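Local coordinates for protein xylose isomerase-like TIM barrel (PDB 2QW5) that binds zinc and a sugar such as d-xylose and is probably a sugar isomerase or epimerase, at residues R30-K38 / N69-L79; F230-A238 / S265-V273. All coordinates share one frame; numbering follows the deposited sequence.

Contact 1: residues R30-K38 / N69-L79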
loop_
_atom_site.group_PDB
_atom_site.type_symbol
_atom_site.label_atom_id
_atom_site.label_comp_id
_atom_site.label_asym_id
_atom_site.label_seq_id
_atom_site.Cartn_x
_atom_site.Cartn_y
_atom_site.Cartn_z
ATOM N N ARG A 30 -2.397 -29.074 20.209
ATOM C CA ARG A 30 -1.779 -29.264 21.544
ATOM C C ARG A 30 -0.686 -30.294 21.539
ATOM O O ARG A 30 0.298 -30.155 22.275
ATOM C CB ARG A 30 -2.760 -29.769 22.579
ATOM C CG ARG A 30 -3.763 -28.849 22.996
ATOM C CD ARG A 30 -4.660 -29.544 23.976
ATOM N NE ARG A 30 -5.715 -28.651 24.428
ATOM C CZ ARG A 30 -6.701 -29.008 25.245
ATOM N NH1 ARG A 30 -6.771 -30.248 25.741
ATOM N NH2 ARG A 30 -7.630 -28.107 25.571
ATOM N N ARG A 31 -0.890 -31.366 20.771
ATOM C CA ARG A 31 0.110 -32.422 20.660
ATOM C C ARG A 31 1.413 -31.935 20.077
ATOM O O ARG A 31 2.485 -32.377 20.506
ATOM C CB ARG A 31 -0.443 -33.642 19.888
ATOM C CG ARG A 31 -1.419 -34.441 20.751
ATOM C CD ARG A 31 -1.896 -35.733 20.123
ATOM N NE ARG A 31 -3.145 -35.562 19.379
ATOM C CZ ARG A 31 -4.365 -35.407 19.926
ATOM N NH1 ARG A 31 -4.544 -35.340 21.263
ATOM N NH2 ARG A 31 -5.433 -35.273 19.124
ATOM N N ILE A 32 1.310 -31.044 19.090
ATOM C CA ILE A 32 2.468 -30.418 18.455
ATOM C C ILE A 32 3.197 -29.508 19.457
ATOM O O ILE A 32 4.405 -29.611 19.592
ATOM C CB ILE A 32 2.091 -29.643 17.166
ATOM C CG1 ILE A 32 1.573 -30.615 16.095
ATOM C CG2 ILE A 32 3.286 -28.927 16.614
ATOM C CD1 ILE A 32 1.016 -29.901 14.834
ATOM N N VAL A 33 2.452 -28.668 20.170
ATOM C CA VAL A 33 3.006 -27.808 21.231
ATOM C C VAL A 33 3.820 -28.626 22.269
ATOM O O VAL A 33 4.979 -28.274 22.593
ATOM C CB VAL A 33 1.882 -26.994 21.935
ATOM C CG1 VAL A 33 2.439 -26.191 23.120
ATOM C CG2 VAL A 33 1.192 -26.070 20.946
ATOM N N VAL A 34 3.245 -29.744 22.727
ATOM C CA VAL A 34 3.897 -30.597 23.730
ATOM C C VAL A 34 5.157 -31.265 23.184
ATOM O O VAL A 34 6.173 -31.274 23.865
ATOM C CB VAL A 34 2.903 -31.576 24.385
ATOM C CG1 VAL A 34 3.627 -32.628 25.254
ATOM C CG2 VAL A 34 1.829 -30.767 25.188
ATOM N N ALA A 35 5.107 -31.762 21.943
ATOM C CA ALA A 35 6.281 -32.386 21.303
ATOM C C ALA A 35 7.433 -31.391 21.105
ATOM O O ALA A 35 8.583 -31.757 21.285
ATOM C CB ALA A 35 5.899 -33.058 19.978
ATOM N N HIS A 36 7.124 -30.127 20.773
ATOM C CA HIS A 36 8.161 -29.077 20.662
ATOM C C HIS A 36 8.795 -28.814 22.018
ATOM O O HIS A 36 10.016 -28.783 22.139
ATOM C CB HIS A 36 7.602 -27.731 20.152
ATOM C CG HIS A 36 7.228 -27.716 18.697
ATOM N ND1 HIS A 36 7.911 -28.436 17.741
ATOM C CD2 HIS A 36 6.310 -26.984 18.026
ATOM C CE1 HIS A 36 7.371 -28.210 16.555
ATOM N NE2 HIS A 36 6.412 -27.315 16.699
ATOM N N ILE A 37 7.954 -28.632 23.037
ATOM C CA ILE A 37 8.423 -28.365 24.412
ATOM C C ILE A 37 9.337 -29.484 24.918
ATOM O O ILE A 37 10.384 -29.194 25.474
ATOM C CB ILE A 37 7.259 -28.162 25.407
ATOM C CG1 ILE A 37 6.546 -26.830 25.156
ATOM C CG2 ILE A 37 7.765 -28.190 26.873
ATOM C CD1 ILE A 37 5.298 -26.619 25.972
ATOM N N LYS A 38 8.949 -30.745 24.701
ATOM C CA LYS A 38 9.770 -31.876 25.150
ATOM C C LYS A 38 11.128 -31.953 24.456
ATOM O O LYS A 38 12.147 -32.265 25.103
ATOM C CB LYS A 38 9.010 -33.202 25.022
ATOM C CG LYS A 38 7.909 -33.317 26.056
ATOM C CD LYS A 38 7.194 -34.643 26.050
ATOM C CE LYS A 38 6.299 -34.715 27.293
ATOM N NZ LYS A 38 5.501 -35.975 27.446
ATOM N N ASN A 69 -7.296 -25.074 30.080
ATOM C CA ASN A 69 -7.231 -26.455 29.589
ATOM C C ASN A 69 -5.888 -26.798 28.952
ATOM O O ASN A 69 -5.442 -27.950 29.041
ATOM C CB ASN A 69 -8.396 -26.737 28.619
ATOM C CG ASN A 69 -9.775 -26.674 29.296
ATOM O OD1 ASN A 69 -9.893 -26.706 30.510
ATOM N ND2 ASN A 69 -10.812 -26.572 28.493
ATOM N N LEU A 70 -5.239 -25.823 28.298
ATOM C CA LEU A 70 -3.905 -26.024 27.740
ATOM C C LEU A 70 -2.919 -26.254 28.888
ATOM O O LEU A 70 -2.143 -27.202 28.847
ATOM C CB LEU A 70 -3.455 -24.848 26.825
ATOM C CG LEU A 70 -2.060 -24.930 26.174
ATOM C CD1 LEU A 70 -1.902 -26.198 25.302
ATOM C CD2 LEU A 70 -1.734 -23.685 25.375
ATOM N N ARG A 71 -2.947 -25.405 29.918
ATOM C CA ARG A 71 -2.076 -25.605 31.114
ATOM C C ARG A 71 -2.276 -27.007 31.712
ATOM O O ARG A 71 -1.295 -27.707 32.022
ATOM C CB ARG A 71 -2.376 -24.548 32.178
ATOM C CG ARG A 71 -1.511 -24.548 33.455
ATOM C CD ARG A 71 -0.066 -24.187 33.256
ATOM N NE ARG A 71 0.852 -25.322 33.105
ATOM C CZ ARG A 71 2.181 -25.225 33.066
ATOM N NH1 ARG A 71 2.777 -24.032 33.154
ATOM N NH2 ARG A 71 2.923 -26.317 32.949
ATOM N N HIS A 72 -3.536 -27.422 31.855
ATOM C CA HIS A 72 -3.844 -28.740 32.416
ATOM C C HIS A 72 -3.355 -29.884 31.537
ATOM O O HIS A 72 -2.914 -30.894 32.058
ATOM C CB HIS A 72 -5.321 -28.902 32.748
ATOM C CG HIS A 72 -5.784 -27.990 33.844
ATOM N ND1 HIS A 72 -7.109 -27.662 34.027
ATOM C CD2 HIS A 72 -5.094 -27.308 34.790
ATOM C CE1 HIS A 72 -7.223 -26.844 35.059
ATOM N NE2 HIS A 72 -6.014 -26.611 35.539
ATOM N N TYR A 73 -3.399 -29.698 30.223
ATOM C CA TYR A 73 -2.907 -30.709 29.284
ATOM C C TYR A 73 -1.364 -30.818 29.353
ATOM O O TYR A 73 -0.802 -31.926 29.299
ATOM C CB TYR A 73 -3.400 -30.402 27.859
ATOM C CG TYR A 73 -2.926 -31.414 26.860
ATOM C CD1 TYR A 73 -3.516 -32.685 26.810
ATOM C CD2 TYR A 73 -1.878 -31.133 25.983
ATOM C CE1 TYR A 73 -3.059 -33.665 25.910
ATOM C CE2 TYR A 73 -1.432 -32.090 25.072
ATOM C CZ TYR A 73 -2.032 -33.346 25.039
ATOM O OH TYR A 73 -1.594 -34.278 24.140
ATOM N N LEU A 74 -0.678 -29.671 29.451
ATOM C CA LEU A 74 0.775 -29.688 29.625
ATOM C C LEU A 74 1.122 -30.427 30.928
ATOM O O LEU A 74 2.021 -31.263 30.934
ATOM C CB LEU A 74 1.389 -28.272 29.659
ATOM C CG LEU A 74 1.250 -27.267 28.483
ATOM C CD1 LEU A 74 2.067 -26.025 28.842
ATOM C CD2 LEU A 74 1.618 -27.773 27.116
ATOM N N ASP A 75 0.364 -30.162 31.996
ATOM C CA ASP A 75 0.598 -30.824 33.310
ATOM C C ASP A 75 0.385 -32.330 33.219
ATOM O O ASP A 75 1.230 -33.102 33.689
ATOM C CB ASP A 75 -0.316 -30.247 34.391
ATOM C CG ASP A 75 -0.011 -28.814 34.715
ATOM O OD1 ASP A 75 1.086 -28.321 34.349
ATOM O OD2 ASP A 75 -0.898 -28.174 35.323
ATOM N N SER A 76 -0.686 -32.736 32.551
ATOM C CA SER A 76 -0.985 -34.169 32.370
ATOM C C SER A 76 0.068 -34.885 31.507
ATOM O O SER A 76 0.239 -36.107 31.631
ATOM C CB SER A 76 -2.397 -34.375 31.819
ATOM O OG SER A 76 -2.486 -34.017 30.463
ATOM N N GLU A 77 0.768 -34.145 30.645
ATOM C CA GLU A 77 1.888 -34.703 29.861
ATOM C C GLU A 77 3.269 -34.722 30.561
ATOM O O GLU A 77 4.283 -34.950 29.897
ATOM C CB GLU A 77 1.970 -33.964 28.490
ATOM C CG GLU A 77 0.814 -34.300 27.544
ATOM C CD GLU A 77 0.898 -35.753 27.017
ATOM O OE1 GLU A 77 1.891 -36.096 26.355
ATOM O OE2 GLU A 77 -0.020 -36.549 27.287
ATOM N N GLY A 78 3.316 -34.478 31.880
ATOM C CA GLY A 78 4.563 -34.450 32.663
ATOM C C GLY A 78 5.301 -33.126 32.693
ATOM O O GLY A 78 6.451 -33.068 33.191
ATOM N N LEU A 79 4.637 -32.053 32.253
ATOM C CA LEU A 79 5.282 -30.739 32.134
ATOM C C LEU A 79 4.848 -29.755 33.213
ATOM O O LEU A 79 4.922 -28.543 32.985
ATOM C CB LEU A 79 5.073 -30.172 30.718
ATOM C CG LEU A 79 5.524 -31.069 29.534
ATOM C CD1 LEU A 79 5.148 -30.471 28.175
ATOM C CD2 LEU A 79 6.992 -31.365 29.583
HETATM O O HOH W 1 4.311 -36.600 25.239
#
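R30 reaches across to Y73 with its methylene chain: CD lies over one face of the tyrosine ring, 4.1 Å from its centroid, in a CH-pi contact. With chi2 (178°) and chi3 (-179°) both extended, the chain runs on past the ring and sets one face of its guanidinium over the N69-L70 peptide, R30 NH2 coming within 3.4 Å of N69 CB. Cutting R30 back to an alanine is likely to bare that face of Y73 and leave P24 O without the NE donor. Around the rest of Y73, V34 CG2 meets CE2 at 3.5 Å and R31 CG touches the hydroxyl OH. V34 also spreads its two methyls, CG2 to L74 CD2 (3.6 Å) and CG1 between E77 CB and L79 CD1, while I37 CG2 packs on L79 CD1 at 3.7 Å. These are the first two outer helices of a TIM barrel, 27-42 and 60-76; within them segments 30-38 and 69-76 cross at -50°. At the far end K38 donates from NZ to E77 O (2.9 Å), in the carbonyl plane; a water bridges NZ to E77 OE1, whose direct salt bridge to NZ is long. The acceptor is presented where the second helix stops: G78, at positive phi, is the C-prime residue of a Schellman motif, with L79 N bonded to L74 O. Farther out, D28 pairs with R31, and strand 47-51 meets V33 and L70 through F50 and I37 through F48.

Contact 2: residues F230-A238 / S265-V273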
loop_
_atom_site.group_PDB
_atom_site.type_symbol
_atom_site.label_atom_id
_atom_site.label_comp_id
_atom_site.label_asym_id
_atom_site.label_seq_id
_atom_site.Cartn_x
_atom_site.Cartn_y
_atom_site.Cartn_z
ATOM N N PHE A 230 23.076 2.931 28.622
ATOM C CA PHE A 230 22.356 1.695 28.946
ATOM C C PHE A 230 22.570 1.158 30.375
ATOM O O PHE A 230 21.596 0.753 31.037
ATOM C CB PHE A 230 22.731 0.621 27.947
ATOM C CG PHE A 230 22.091 -0.702 28.222
ATOM C CD1 PHE A 230 20.708 -0.849 28.087
ATOM C CD2 PHE A 230 22.863 -1.817 28.572
ATOM C CE1 PHE A 230 20.107 -2.086 28.306
ATOM C CE2 PHE A 230 22.267 -3.035 28.797
ATOM C CZ PHE A 230 20.891 -3.169 28.675
ATOM N N LYS A 231 23.821 1.189 30.829
ATOM C CA LYS A 231 24.196 0.798 32.180
ATOM C C LYS A 231 23.448 1.647 33.232
ATOM O O LYS A 231 22.961 1.107 34.218
ATOM C CB LYS A 231 25.735 0.859 32.346
ATOM C CG LYS A 231 26.243 0.380 33.722
ATOM C CD LYS A 231 27.772 0.374 33.921
ATOM C CE LYS A 231 28.102 0.157 35.429
ATOM N NZ LYS A 231 29.541 -0.012 35.754
ATOM N N THR A 232 23.366 2.963 33.023
ATOM C CA THR A 232 22.626 3.846 33.918
ATOM C C THR A 232 21.112 3.520 33.937
ATOM O O THR A 232 20.447 3.615 34.991
ATOM C CB THR A 232 22.759 5.350 33.568
ATOM O OG1 THR A 232 22.067 5.657 32.345
ATOM C CG2 THR A 232 24.170 5.767 33.473
ATOM N N GLN A 233 20.559 3.205 32.755
ATOM C CA GLN A 233 19.146 2.841 32.627
ATOM C C GLN A 233 18.871 1.488 33.331
ATOM O O GLN A 233 17.862 1.359 34.043
ATOM C CB GLN A 233 18.735 2.803 31.144
ATOM C CG GLN A 233 18.757 4.158 30.473
ATOM C CD GLN A 233 18.640 4.126 28.935
ATOM O OE1 GLN A 233 19.135 3.208 28.255
ATOM N NE2 GLN A 233 18.034 5.174 28.388
ATOM N N VAL A 234 19.742 0.495 33.131
ATOM C CA VAL A 234 19.614 -0.800 33.828
ATOM C C VAL A 234 19.624 -0.638 35.365
ATOM O O VAL A 234 18.724 -1.141 36.073
ATOM C CB VAL A 234 20.684 -1.856 33.370
ATOM C CG1 VAL A 234 20.670 -3.055 34.279
ATOM C CG2 VAL A 234 20.428 -2.283 31.946
ATOM N N GLU A 235 20.621 0.077 35.874
ATOM C CA GLU A 235 20.723 0.334 37.321
ATOM C C GLU A 235 19.487 1.086 37.855
ATOM O O GLU A 235 18.989 0.754 38.918
ATOM C CB GLU A 235 22.039 1.074 37.647
ATOM C CG GLU A 235 23.309 0.226 37.335
ATOM C CD GLU A 235 24.654 1.021 37.295
ATOM O OE1 GLU A 235 24.675 2.289 37.280
ATOM O OE2 GLU A 235 25.704 0.336 37.260
ATOM N N TYR A 236 18.976 2.057 37.094
ATOM C CA TYR A 236 17.779 2.804 37.488
ATOM C C TYR A 236 16.544 1.892 37.574
ATOM O O TYR A 236 15.787 1.945 38.527
ATOM C CB TYR A 236 17.519 3.957 36.516
ATOM C CG TYR A 236 16.237 4.696 36.799
ATOM C CD1 TYR A 236 16.139 5.538 37.901
ATOM C CD2 TYR A 236 15.104 4.528 35.987
ATOM C CE1 TYR A 236 14.956 6.219 38.175
ATOM C CE2 TYR A 236 13.903 5.207 36.263
ATOM C CZ TYR A 236 13.852 6.052 37.354
ATOM O OH TYR A 236 12.703 6.721 37.664
ATOM N N LEU A 237 16.353 1.047 36.564
ATOM C CA LEU A 237 15.201 0.156 36.528
ATOM C C LEU A 237 15.194 -0.815 37.682
ATOM O O LEU A 237 14.135 -1.021 38.295
ATOM C CB LEU A 237 15.090 -0.561 35.162
ATOM C CG LEU A 237 14.630 0.394 34.036
ATOM C CD1 LEU A 237 14.903 -0.200 32.670
ATOM C CD2 LEU A 237 13.145 0.828 34.179
ATOM N N ALA A 238 16.340 -1.440 37.947
ATOM C CA ALA A 238 16.488 -2.409 39.061
ATOM C C ALA A 238 16.228 -1.711 40.416
ATOM O O ALA A 238 15.519 -2.258 41.259
ATOM C CB ALA A 238 17.855 -3.051 39.037
ATOM N N SER A 265 28.760 -6.378 26.921
ATOM C CA SER A 265 28.220 -5.034 27.220
ATOM C C SER A 265 26.756 -4.972 27.539
ATOM O O SER A 265 26.320 -4.093 28.300
ATOM C CB SER A 265 28.529 -4.090 26.071
ATOM O OG SER A 265 29.871 -3.729 26.183
ATOM N N PHE A 266 25.996 -5.900 26.968
ATOM C CA PHE A 266 24.558 -6.002 27.206
ATOM C C PHE A 266 24.278 -6.766 28.507
ATOM O O PHE A 266 23.524 -6.298 29.336
ATOM C CB PHE A 266 23.844 -6.686 26.023
ATOM C CG PHE A 266 22.376 -6.834 26.230
ATOM C CD1 PHE A 266 21.537 -5.714 26.130
ATOM C CD2 PHE A 266 21.820 -8.076 26.582
ATOM C CE1 PHE A 266 20.161 -5.833 26.348
ATOM C CE2 PHE A 266 20.442 -8.211 26.820
ATOM C CZ PHE A 266 19.603 -7.075 26.686
ATOM N N LEU A 267 24.869 -7.949 28.674
ATOM C CA LEU A 267 24.568 -8.778 29.836
ATOM C C LEU A 267 25.245 -8.403 31.149
ATOM O O LEU A 267 24.672 -8.681 32.211
ATOM C CB LEU A 267 24.845 -10.275 29.561
ATOM C CG LEU A 267 23.926 -11.086 28.633
ATOM C CD1 LEU A 267 24.483 -12.456 28.554
ATOM C CD2 LEU A 267 22.492 -11.126 29.124
ATOM N N THR A 268 26.444 -7.846 31.103
ATOM C CA THR A 268 27.161 -7.535 32.352
ATOM C C THR A 268 26.345 -6.670 33.333
ATOM O O THR A 268 26.179 -7.078 34.471
ATOM C CB THR A 268 28.560 -6.965 32.098
ATOM O OG1 THR A 268 29.328 -7.986 31.451
ATOM C CG2 THR A 268 29.219 -6.540 33.414
ATOM N N PRO A 269 25.805 -5.508 32.887
ATOM C CA PRO A 269 25.014 -4.714 33.834
ATOM C C PRO A 269 23.720 -5.372 34.316
ATOM O O PRO A 269 23.296 -5.136 35.461
ATOM C CB PRO A 269 24.737 -3.412 33.071
ATOM C CG PRO A 269 24.987 -3.723 31.645
ATOM C CD PRO A 269 25.957 -4.836 31.585
ATOM N N ILE A 270 23.114 -6.201 33.465
ATOM C CA ILE A 270 21.861 -6.874 33.774
ATOM C C ILE A 270 22.057 -7.970 34.810
ATOM O O ILE A 270 21.320 -8.015 35.789
ATOM C CB ILE A 270 21.201 -7.475 32.490
ATOM C CG1 ILE A 270 20.697 -6.329 31.577
ATOM C CG2 ILE A 270 20.046 -8.409 32.857
ATOM C CD1 ILE A 270 20.274 -6.786 30.171
ATOM N N VAL A 271 23.035 -8.854 34.588
ATOM C CA VAL A 271 23.279 -9.981 35.524
ATOM C C VAL A 271 23.609 -9.502 36.973
ATOM O O VAL A 271 23.283 -10.191 37.911
ATOM C CB VAL A 271 24.306 -11.032 34.997
ATOM C CG1 VAL A 271 23.824 -11.613 33.667
ATOM C CG2 VAL A 271 25.672 -10.444 34.874
ATOM N N LYS A 272 24.179 -8.308 37.127
ATOM C CA LYS A 272 24.417 -7.721 38.439
ATOM C C LYS A 272 23.164 -7.464 39.254
ATOM O O LYS A 272 23.228 -7.585 40.462
ATOM C CB LYS A 272 25.180 -6.391 38.330
ATOM C CG LYS A 272 26.638 -6.592 37.932
ATOM C CD LYS A 272 27.446 -5.308 37.619
ATOM C CE LYS A 272 28.851 -5.709 37.065
ATOM N NZ LYS A 272 29.692 -4.561 36.626
ATOM N N VAL A 273 22.054 -7.090 38.609
ATOM C CA VAL A 273 20.807 -6.700 39.295
ATOM C C VAL A 273 19.537 -7.495 38.981
ATOM O O VAL A 273 18.518 -7.245 39.585
ATOM C CB VAL A 273 20.469 -5.216 38.996
ATOM C CG1 VAL A 273 21.684 -4.317 39.314
ATOM C CG2 VAL A 273 20.024 -5.024 37.529
#
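Two neighbouring outer helices of the barrel, 227-240 and 263-273, pack side by side here through apolar side chains, their segment axes only 20° from parallel and 9.4 Å apart at closest. F230 bridges the two helices at one end. With CG anti to the backbone N (chi1 178°), its ring extends across to the other helix, where F230 CZ meets F266 CE1 at 3.6 Å; the ring planes are nearly parallel (15°) but displaced, with centroids 5.4 Å apart and little ring-on-ring overlap. F230 CE2 lies 3.5 Å from F266 O, a buried carbonyl at the ring edge with no polar partner in the model. The backbone nitrogen of P269 carries no hydrogen, so it makes no bond to the preceding turn, and the helix kinks there. P269 CG sits 4.0 Å from F230 CE2. V234 CG1 lies 3.6 Å from P269 O and 3.9 Å from V273 CG2. Strand 211-216 backs the pair, I215 touching F230, V234 and F266, while L243 and V246 of strand 243-248 meet V234, V273 and I270. Helix 196-203 flanks F230 through L196, helix 314-332 covers L267 and V271, and W260 of a second subunit stacks edge-to-face with F230.

How the contacts relate
Both segments of contact 1 precede those of contact 2 along the chain, and the two occupy separate parts of one eight-stranded TIM barrel, their centres about 35 Å apart and their nearest atoms about 22 Å. Each joins consecutive helices of the outer layer around the same closed parallel sheet: contact 1 pairs helices 27-42 and 60-76 and rests on strand 47-51, whereas contact 2 pairs helices 227-240 and 263-273 over strands 211-216 and 243-248. Contact 1 lies away from the zinc and xylose sites. Contact 2 comes near the metal site, the side chain of F266 being about 6 Å from that of zinc ligand D216 and about 10 Å from the zinc itself, and it also meets a second subunit.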